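Haloperoxidase (Corallina officinalis, PDB 1QHB) catalyses the hydrogen peroxide-dependent bromination of organic substrates with a vanadate cofactor, as a homododecamer stabilised by calcium. Local coordinates at residues Arg80-Gly85 and Lys398-Arg403; Asp354-Phe359 and Asn581-Leu586; Ala393-Lys398 and Pro476-Tyr481. All blocks are in the same frame, centred on the assembly; numbering follows the deposited sequence.

Contacts 1 and 3 each use part of helix 376-402 (398-403 and 393-398) and share Lys-398, with centres about 9 Å apart. Contact 3 reaches the oxyanion site, where a phosphate occupies the vanadate pocket, while contact 1 packs the end of the same helix against helix 72-84; the Phe-399 ring of contact 1 touches His-478 of contact 3. Contact 2 stands apart, its centre about 35 Å from that of contact 3 and 40 Å from that of contact 1, beside the calcium site rather than the active site. In the dodecamer the separation closes between chains: Arg-80 O of contact 1 accepts a hydrogen bond from Asn-581 ND2 of a neighbouring subunit, and Asn-83 packs on that subunit's Phe-583.

Contact 1 (Arg80-Gly85 and Lys398-Arg403); sequences RAINSG and KFNIHR. With PO4 (phosphate ion), chain G.
At Asn-83 and Asn-400, whose CA atoms lie 6.4 Å apart, the last turns of helices 72-84 and 376-402 meet with a crossing angle of -114°. Asn-400 ND2 donates a hydrogen bond of 2.8 Å to Asn-83 OD1, close to the planes of both amides, which are 28° apart and nearly coplanar; the two side chains pass one another pointing opposite ways. The same ND2 makes a weak bond to Ile-82 O, which also accepts from Ser-127 OG. Asn-83 ND2 donates to a water that in turn donates to Asn-400 O. This packing joins helix 72-84 to the C-terminal turns of helix 376-402, which carry Lys-398 of the vanadate site, its NZ bonded to phosphate O4 at 3.0 Å. The second helix ends through a wider pi-type turn in which Arg-403 N bonds to Lys-398 O. The Arg-403 chain folds back onto that turn, NH1 donating a 2.8 Å hydrogen bond to Phe-399 O, while NH2 forms a salt bridge with Glu-40. Ile-82 supplies the apolar side. Its CG1 lies anti to the carbonyl carbon (chi1 -83°), carrying CD1 to the edge of the Phe-399 ring, 3.8 Å from Phe-399 CD1, whereas Ile-82 CG2 rests 3.4 Å from Asn-400 ND2. Ile-3 of another subunit packs on both asparagines.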
# COMPACT_ATOMS: atom_id res chain seq x y z
N ARG A 80 -39.78 2.94 4.11
CA ARG A 80 -38.63 3.83 4.24
C ARG A 80 -38.01 3.63 5.61
O ARG A 80 -36.79 3.57 5.75
CB ARG A 80 -39.00 5.30 4.06
CG ARG A 80 -39.32 5.68 2.62
CD ARG A 80 -39.35 7.18 2.42
NE ARG A 80 -40.45 7.81 3.13
CZ ARG A 80 -41.72 7.96 2.79
NH1 ARG A 80 -42.24 7.52 1.65
NH2 ARG A 80 -42.53 8.61 3.62
N ALA A 81 -38.85 3.56 6.65
CA ALA A 81 -38.34 3.34 8.00
C ALA A 81 -37.55 2.04 8.14
O ALA A 81 -36.57 1.99 8.86
CB ALA A 81 -39.49 3.33 9.05
N ILE A 82 -38.00 0.97 7.49
CA ILE A 82 -37.33 -0.32 7.51
C ILE A 82 -35.93 -0.22 6.91
O ILE A 82 -34.98 -0.87 7.30
CB ILE A 82 -38.19 -1.27 6.64
CG1 ILE A 82 -39.35 -1.82 7.47
CG2 ILE A 82 -37.35 -2.40 6.06
CD1 ILE A 82 -40.51 -2.35 6.59
N ASN A 83 -35.78 0.47 5.80
CA ASN A 83 -34.54 0.57 5.06
C ASN A 83 -33.59 1.57 5.70
O ASN A 83 -32.39 1.48 5.45
CB ASN A 83 -34.85 0.96 3.59
CG ASN A 83 -35.38 -0.26 2.86
OD1 ASN A 83 -35.07 -1.40 3.18
ND2 ASN A 83 -36.18 -0.05 1.82
N SER A 84 -34.06 2.45 6.58
CA SER A 84 -33.10 3.37 7.20
C SER A 84 -32.73 2.90 8.59
O SER A 84 -31.61 3.10 9.01
CB SER A 84 -33.65 4.80 7.29
OG SER A 84 -34.42 4.91 8.48
N GLY A 85 -33.66 2.37 9.37
CA GLY A 85 -33.25 1.88 10.72
C GLY A 85 -33.20 3.01 11.72
O GLY A 85 -32.99 2.83 12.91
N LYS A 398 -37.52 -10.86 5.40
CA LYS A 398 -38.86 -10.54 5.85
C LYS A 398 -39.25 -9.10 5.52
O LYS A 398 -40.28 -8.85 4.94
CB LYS A 398 -39.03 -10.71 7.37
CG LYS A 398 -39.22 -12.09 7.91
CD LYS A 398 -38.90 -12.07 9.41
CE LYS A 398 -39.14 -13.47 10.01
NZ LYS A 398 -40.60 -13.76 10.06
N PHE A 399 -38.46 -8.16 6.04
CA PHE A 399 -38.83 -6.75 5.96
C PHE A 399 -38.27 -5.95 4.79
O PHE A 399 -38.97 -5.05 4.30
CB PHE A 399 -38.28 -6.12 7.23
CG PHE A 399 -39.08 -6.26 8.47
CD1 PHE A 399 -40.23 -5.50 8.68
CD2 PHE A 399 -38.65 -7.13 9.49
CE1 PHE A 399 -40.95 -5.67 9.88
CE2 PHE A 399 -39.33 -7.26 10.67
CZ PHE A 399 -40.50 -6.54 10.84
N ASN A 400 -36.99 -6.19 4.44
CA ASN A 400 -36.39 -5.34 3.43
C ASN A 400 -36.71 -5.82 2.04
O ASN A 400 -36.75 -4.94 1.18
CB ASN A 400 -34.86 -5.28 3.62
CG ASN A 400 -34.50 -4.69 4.97
OD1 ASN A 400 -34.39 -5.42 5.98
ND2 ASN A 400 -34.27 -3.37 5.02
N ILE A 401 -36.93 -7.13 1.84
CA ILE A 401 -37.22 -7.59 0.52
C ILE A 401 -38.67 -8.00 0.25
O ILE A 401 -39.32 -7.33 -0.54
CB ILE A 401 -36.34 -8.83 0.19
CG1 ILE A 401 -34.85 -8.52 0.39
CG2 ILE A 401 -36.59 -9.37 -1.22
CD1 ILE A 401 -34.30 -7.43 -0.50
N HIS A 402 -39.20 -9.11 0.78
CA HIS A 402 -40.50 -9.59 0.36
C HIS A 402 -41.72 -9.06 1.08
O HIS A 402 -42.73 -9.03 0.40
CB HIS A 402 -40.55 -11.13 0.50
CG HIS A 402 -39.33 -11.79 -0.08
ND1 HIS A 402 -39.32 -12.10 -1.42
CD2 HIS A 402 -38.13 -12.17 0.44
CE1 HIS A 402 -38.14 -12.66 -1.72
NE2 HIS A 402 -37.43 -12.72 -0.61
N ARG A 403 -41.70 -8.75 2.36
CA ARG A 403 -42.86 -8.28 3.07
C ARG A 403 -44.13 -9.09 2.71
O ARG A 403 -45.15 -8.48 2.44
CB ARG A 403 -43.06 -6.77 2.79
CG ARG A 403 -41.99 -5.93 3.53
CD ARG A 403 -42.03 -4.48 3.13
NE ARG A 403 -41.80 -4.15 1.69
CZ ARG A 403 -40.63 -3.80 1.18
NH1 ARG A 403 -39.52 -3.75 1.89
NH2 ARG A 403 -40.47 -3.43 -0.09
P PO4 G . -41.77 -16.67 13.09
O1 PO4 G . -43.24 -16.42 12.97
O2 PO4 G . -41.46 -18.12 13.12
O3 PO4 G . -41.28 -16.01 14.31
O4 PO4 G . -41.14 -16.06 11.86
O HOH W 1 -36.95 -2.13 -0.03

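Contact 2 (Asp354-Phe359 and Asn581-Leu586); sequences DPNLPF and NFFFNL
The carboxamide of Asn-356 lies stacked on the ring of Phe-583, the two planes 21° apart and Asn-356 CG 3.3 Å from Phe-583 CZ. Asn-356 CB adds a CH-pi contact over the same ring, 3.8 Å from the Phe-583 centroid. The asparagine sits in a type I beta turn, Asp-354 to Leu-357, whose first residue also forms an Asx turn: Asp-354 OD1 accepts from Asn-356 N at 3.1 Å, met from above the carboxylate plane. With CG anti to its backbone N (chi1 -180°), Asp-354 extends OD2 to the strand that begins at Asn-585 and pairs with 593-595. An alanine in place of Asp-354 would probably leave Asn-585 N and Asn-356 N without their carboxylate acceptor, and so lose the hydrogen bond from turn to strand. From Leu-357 onward the side-chain contact is mainly apolar: Leu-357 CD2 touches two rings, 3.6 Å from both Phe-582 CD2 and Phe-584 CE1, and Pro-358 CD packs on Phe-582 CB. A water donates to both Asn-356 O and Asn-581 O. The loop runs on to Phe-359 of the calcium site; the Pro-358 side chain comes within about 9 Å of the calcium ion at its nearest atom. Asn-585 N meets the syn lone pair of Asp-354 OD2 at 2.9 Å.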
# COMPACT_ATOMS: atom_id res chain seq x y z
N ASP A 354 -18.71 -36.68 15.38
CA ASP A 354 -18.25 -36.94 14.00
C ASP A 354 -16.85 -37.52 14.07
O ASP A 354 -15.93 -37.04 14.74
CB ASP A 354 -18.29 -35.58 13.34
CG ASP A 354 -17.88 -35.52 11.90
OD1 ASP A 354 -17.18 -36.41 11.35
OD2 ASP A 354 -18.31 -34.49 11.33
N PRO A 355 -16.64 -38.71 13.49
CA PRO A 355 -15.36 -39.40 13.59
C PRO A 355 -14.19 -38.72 12.89
O PRO A 355 -13.07 -39.02 13.22
CB PRO A 355 -15.63 -40.77 12.99
CG PRO A 355 -16.75 -40.50 12.02
CD PRO A 355 -17.63 -39.47 12.71
N ASN A 356 -14.41 -37.72 12.04
CA ASN A 356 -13.36 -36.93 11.44
C ASN A 356 -12.83 -35.81 12.33
O ASN A 356 -11.87 -35.17 11.89
CB ASN A 356 -13.89 -36.38 10.12
CG ASN A 356 -14.13 -37.57 9.23
OD1 ASN A 356 -13.21 -38.30 8.89
ND2 ASN A 356 -15.36 -37.80 8.88
N LEU A 357 -13.41 -35.60 13.51
CA LEU A 357 -12.94 -34.57 14.42
C LEU A 357 -11.71 -35.16 15.10
O LEU A 357 -11.57 -36.38 15.13
CB LEU A 357 -13.95 -34.20 15.52
CG LEU A 357 -15.25 -33.57 15.03
CD1 LEU A 357 -16.18 -33.26 16.19
CD2 LEU A 357 -14.91 -32.31 14.24
N PRO A 358 -10.87 -34.31 15.62
CA PRO A 358 -9.64 -34.77 16.24
C PRO A 358 -9.94 -35.46 17.54
O PRO A 358 -10.97 -35.24 18.21
CB PRO A 358 -8.86 -33.49 16.49
CG PRO A 358 -9.66 -32.36 16.04
CD PRO A 358 -11.02 -32.84 15.64
N PHE A 359 -9.04 -36.34 17.92
CA PHE A 359 -9.05 -37.03 19.20
C PHE A 359 -10.31 -37.78 19.52
O PHE A 359 -10.69 -37.79 20.71
CB PHE A 359 -8.76 -36.02 20.33
CG PHE A 359 -7.67 -35.00 20.12
CD1 PHE A 359 -6.40 -35.36 19.74
CD2 PHE A 359 -7.97 -33.65 20.28
CE1 PHE A 359 -5.39 -34.41 19.58
CE2 PHE A 359 -6.99 -32.69 20.08
CZ PHE A 359 -5.69 -33.06 19.76
N ASN A 581 -5.63 -31.00 12.37
CA ASN A 581 -5.96 -31.52 11.02
C ASN A 581 -7.26 -32.28 11.17
O ASN A 581 -7.34 -33.39 11.69
CB ASN A 581 -4.81 -32.42 10.60
CG ASN A 581 -5.12 -33.33 9.44
OD1 ASN A 581 -6.00 -33.07 8.62
ND2 ASN A 581 -4.39 -34.43 9.33
N PHE A 582 -8.34 -31.69 10.67
CA PHE A 582 -9.66 -32.32 10.80
C PHE A 582 -10.66 -31.61 9.90
O PHE A 582 -10.37 -30.64 9.21
CB PHE A 582 -10.14 -32.23 12.25
CG PHE A 582 -10.72 -30.88 12.64
CD1 PHE A 582 -9.87 -29.85 13.02
CD2 PHE A 582 -12.09 -30.67 12.61
CE1 PHE A 582 -10.39 -28.62 13.39
CE2 PHE A 582 -12.60 -29.43 12.97
CZ PHE A 582 -11.77 -28.39 13.37
N PHE A 583 -11.88 -32.13 9.93
CA PHE A 583 -12.93 -31.46 9.15
C PHE A 583 -14.26 -31.98 9.68
O PHE A 583 -14.35 -33.01 10.34
CB PHE A 583 -12.76 -31.68 7.66
CG PHE A 583 -12.91 -33.12 7.28
CD1 PHE A 583 -11.81 -33.96 7.29
CD2 PHE A 583 -14.15 -33.63 6.93
CE1 PHE A 583 -11.94 -35.29 6.95
CE2 PHE A 583 -14.31 -34.97 6.58
CZ PHE A 583 -13.19 -35.78 6.57
N PHE A 584 -15.27 -31.20 9.40
CA PHE A 584 -16.64 -31.57 9.75
C PHE A 584 -17.20 -32.21 8.47
O PHE A 584 -17.10 -31.71 7.36
CB PHE A 584 -17.47 -30.36 10.11
CG PHE A 584 -17.15 -29.69 11.41
CD1 PHE A 584 -17.62 -30.29 12.58
CD2 PHE A 584 -16.42 -28.52 11.47
CE1 PHE A 584 -17.39 -29.69 13.82
CE2 PHE A 584 -16.17 -27.95 12.73
CZ PHE A 584 -16.67 -28.54 13.87
N ASN A 585 -17.78 -33.37 8.67
CA ASN A 585 -18.50 -34.11 7.64
C ASN A 585 -19.97 -33.67 7.75
O ASN A 585 -20.52 -33.97 8.80
CB ASN A 585 -18.37 -35.62 7.82
CG ASN A 585 -19.15 -36.35 6.74
OD1 ASN A 585 -18.56 -36.86 5.79
ND2 ASN A 585 -20.46 -36.38 6.90
N LEU A 586 -20.54 -32.97 6.77
CA LEU A 586 -21.92 -32.51 6.96
C LEU A 586 -22.90 -32.92 5.89
O LEU A 586 -22.85 -32.49 4.72
CB LEU A 586 -21.92 -30.98 7.12
CG LEU A 586 -23.23 -30.20 6.92
CD1 LEU A 586 -24.25 -30.61 7.96
CD2 LEU A 586 -22.95 -28.72 6.98
O HOH W 2 -9.12 -35.66 12.63

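Contact 3 (Ala393-Lys398 and Pro476-Tyr481); sequences AVRYQK and PFHPSY. With PO4 (phosphate ion), chain G.
Lys-398 NZ joins His-478, Pro-479 and the bound phosphate. It donates to His-478 ND1 at 2.9 Å, arriving at the edge of the imidazole only 12° out of its plane, and to Pro-479 O at the same length, almost straight along the C=O axis. With the phosphate and Gly-482 O, four acceptors surround NZ, more than its N-H groups can each serve fully, and hold the lysine tip in place; the chain is extended and bends only at its last torsion (chi4 -71°). The histidine edge also faces the ion, with His-478 CE1 3.4 Å from phosphate O3. Over one face of this ring comes Arg-395: its NH2 stands 3.0 Å from His-478 NE2, but the angle is too poor for a hydrogen bond, and the guanidinium is inclined to the ring rather than stacked flat. Further out, the Pro-479 ring packs on the carbonyl of Lys-398, in the last turns of the helix, CB 3.4 Å from Lys-398 O, and the backbone closes up again where Lys-398 CA makes a CA-H...O contact of 3.3 Å with Tyr-481 O. The loop is held from outside as well: Arg-406 NE donates to His-478 O and its NH1 to the phosphate, the Tyr-481 hydroxyl bonds to Pro-145 O, and the Tyr-481 ring meets that of His-402 edge-to-face. Ser-483, Gly-484, His-485, Arg-545 and His-551 complete the cradle round the ion, which occupies the vanadate site. Both segments contribute to this pocket, helix 376-402 through Lys-398 and the loop before helix 484-499 through His-478. A lysine gripped by both the oxyanion and the probable active-site histidine is consistent with a role in holding and polarising vanadate oxygens and, by analogy with related haloperoxidases, a bound peroxide.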
# COMPACT_ATOMS: atom_id res chain seq x y z
N ALA A 393 -30.22 -12.62 8.85
CA ALA A 393 -30.49 -12.87 7.44
C ALA A 393 -31.98 -12.96 7.16
O ALA A 393 -32.45 -12.38 6.16
CB ALA A 393 -29.82 -14.18 6.99
N VAL A 394 -32.74 -13.67 8.02
CA VAL A 394 -34.18 -13.79 7.68
C VAL A 394 -34.91 -12.48 7.92
O VAL A 394 -35.93 -12.26 7.22
CB VAL A 394 -34.87 -14.98 8.40
CG1 VAL A 394 -35.38 -14.62 9.76
CG2 VAL A 394 -36.00 -15.51 7.55
N ARG A 395 -34.44 -11.61 8.78
CA ARG A 395 -35.09 -10.30 8.95
C ARG A 395 -34.92 -9.42 7.72
O ARG A 395 -35.76 -8.67 7.30
CB ARG A 395 -34.54 -9.60 10.23
CG ARG A 395 -35.06 -10.28 11.50
CD ARG A 395 -36.44 -9.77 11.89
NE ARG A 395 -37.19 -10.77 12.68
CZ ARG A 395 -37.84 -10.42 13.80
NH1 ARG A 395 -37.79 -9.16 14.23
NH2 ARG A 395 -38.51 -11.31 14.50
N TYR A 396 -33.80 -9.49 7.01
CA TYR A 396 -33.55 -8.79 5.79
C TYR A 396 -34.56 -9.28 4.75
O TYR A 396 -35.17 -8.48 4.05
CB TYR A 396 -32.11 -8.98 5.33
CG TYR A 396 -31.81 -8.23 4.05
CD1 TYR A 396 -31.81 -6.83 4.02
CD2 TYR A 396 -31.53 -8.94 2.90
CE1 TYR A 396 -31.53 -6.16 2.83
CE2 TYR A 396 -31.25 -8.27 1.72
CZ TYR A 396 -31.26 -6.89 1.68
OH TYR A 396 -30.94 -6.28 0.49
N GLN A 397 -34.79 -10.57 4.65
CA GLN A 397 -35.74 -11.11 3.70
C GLN A 397 -37.13 -10.67 4.13
O GLN A 397 -37.92 -10.17 3.37
CB GLN A 397 -35.67 -12.65 3.66
CG GLN A 397 -34.34 -13.24 3.11
CD GLN A 397 -34.07 -12.73 1.69
OE1 GLN A 397 -34.88 -12.81 0.77
NE2 GLN A 397 -32.90 -12.16 1.45
N LYS A 398 -37.52 -10.86 5.40
CA LYS A 398 -38.86 -10.54 5.85
C LYS A 398 -39.25 -9.10 5.52
O LYS A 398 -40.28 -8.85 4.94
CB LYS A 398 -39.03 -10.71 7.37
CG LYS A 398 -39.22 -12.09 7.91
CD LYS A 398 -38.90 -12.07 9.41
CE LYS A 398 -39.14 -13.47 10.01
NZ LYS A 398 -40.60 -13.76 10.06
N PRO A 476 -46.82 -13.10 15.01
CA PRO A 476 -45.94 -12.07 15.54
C PRO A 476 -46.00 -10.83 14.64
O PRO A 476 -46.52 -10.80 13.51
CB PRO A 476 -44.55 -12.68 15.37
CG PRO A 476 -44.78 -14.17 15.38
CD PRO A 476 -46.06 -14.30 14.53
N PHE A 477 -45.42 -9.74 15.14
CA PHE A 477 -45.44 -8.49 14.39
C PHE A 477 -44.32 -8.34 13.36
O PHE A 477 -43.56 -7.39 13.44
CB PHE A 477 -45.44 -7.31 15.37
CG PHE A 477 -46.76 -6.56 15.27
CD1 PHE A 477 -47.94 -7.12 15.70
CD2 PHE A 477 -46.77 -5.25 14.84
CE1 PHE A 477 -49.11 -6.39 15.65
CE2 PHE A 477 -47.93 -4.50 14.80
CZ PHE A 477 -49.11 -5.10 15.18
N HIS A 478 -44.24 -9.29 12.43
CA HIS A 478 -43.24 -9.22 11.36
C HIS A 478 -43.74 -10.15 10.24
O HIS A 478 -44.47 -11.11 10.43
CB HIS A 478 -41.84 -9.49 11.84
CG HIS A 478 -41.64 -10.71 12.69
ND1 HIS A 478 -41.46 -11.98 12.20
CD2 HIS A 478 -41.62 -10.78 14.07
CE1 HIS A 478 -41.32 -12.78 13.25
NE2 HIS A 478 -41.42 -12.09 14.39
N PRO A 479 -43.38 -9.81 9.01
CA PRO A 479 -43.79 -10.49 7.82
C PRO A 479 -43.54 -11.99 7.80
O PRO A 479 -42.79 -12.57 8.60
CB PRO A 479 -43.04 -9.77 6.68
CG PRO A 479 -42.89 -8.37 7.24
CD PRO A 479 -42.45 -8.66 8.68
N SER A 480 -44.28 -12.63 6.87
CA SER A 480 -44.24 -14.08 6.82
C SER A 480 -43.08 -14.76 6.16
O SER A 480 -42.89 -15.95 6.44
CB SER A 480 -45.55 -14.44 6.05
OG SER A 480 -45.92 -15.78 6.38
N TYR A 481 -42.32 -14.12 5.25
CA TYR A 481 -41.32 -14.90 4.51
C TYR A 481 -39.93 -14.31 4.59
O TYR A 481 -39.75 -13.21 4.11
CB TYR A 481 -41.84 -14.83 3.07
CG TYR A 481 -41.07 -15.60 2.03
CD1 TYR A 481 -41.31 -16.95 1.87
CD2 TYR A 481 -40.13 -14.99 1.20
CE1 TYR A 481 -40.64 -17.69 0.93
CE2 TYR A 481 -39.41 -15.73 0.24
CZ TYR A 481 -39.69 -17.06 0.13
OH TYR A 481 -39.04 -17.84 -0.79
P PO4 G . -41.77 -16.67 13.09
O1 PO4 G . -43.24 -16.42 12.97
O2 PO4 G . -41.46 -18.12 13.12
O3 PO4 G . -41.28 -16.01 14.31
O4 PO4 G . -41.14 -16.06 11.86
O HOH W 3 -41.60 -11.47 4.02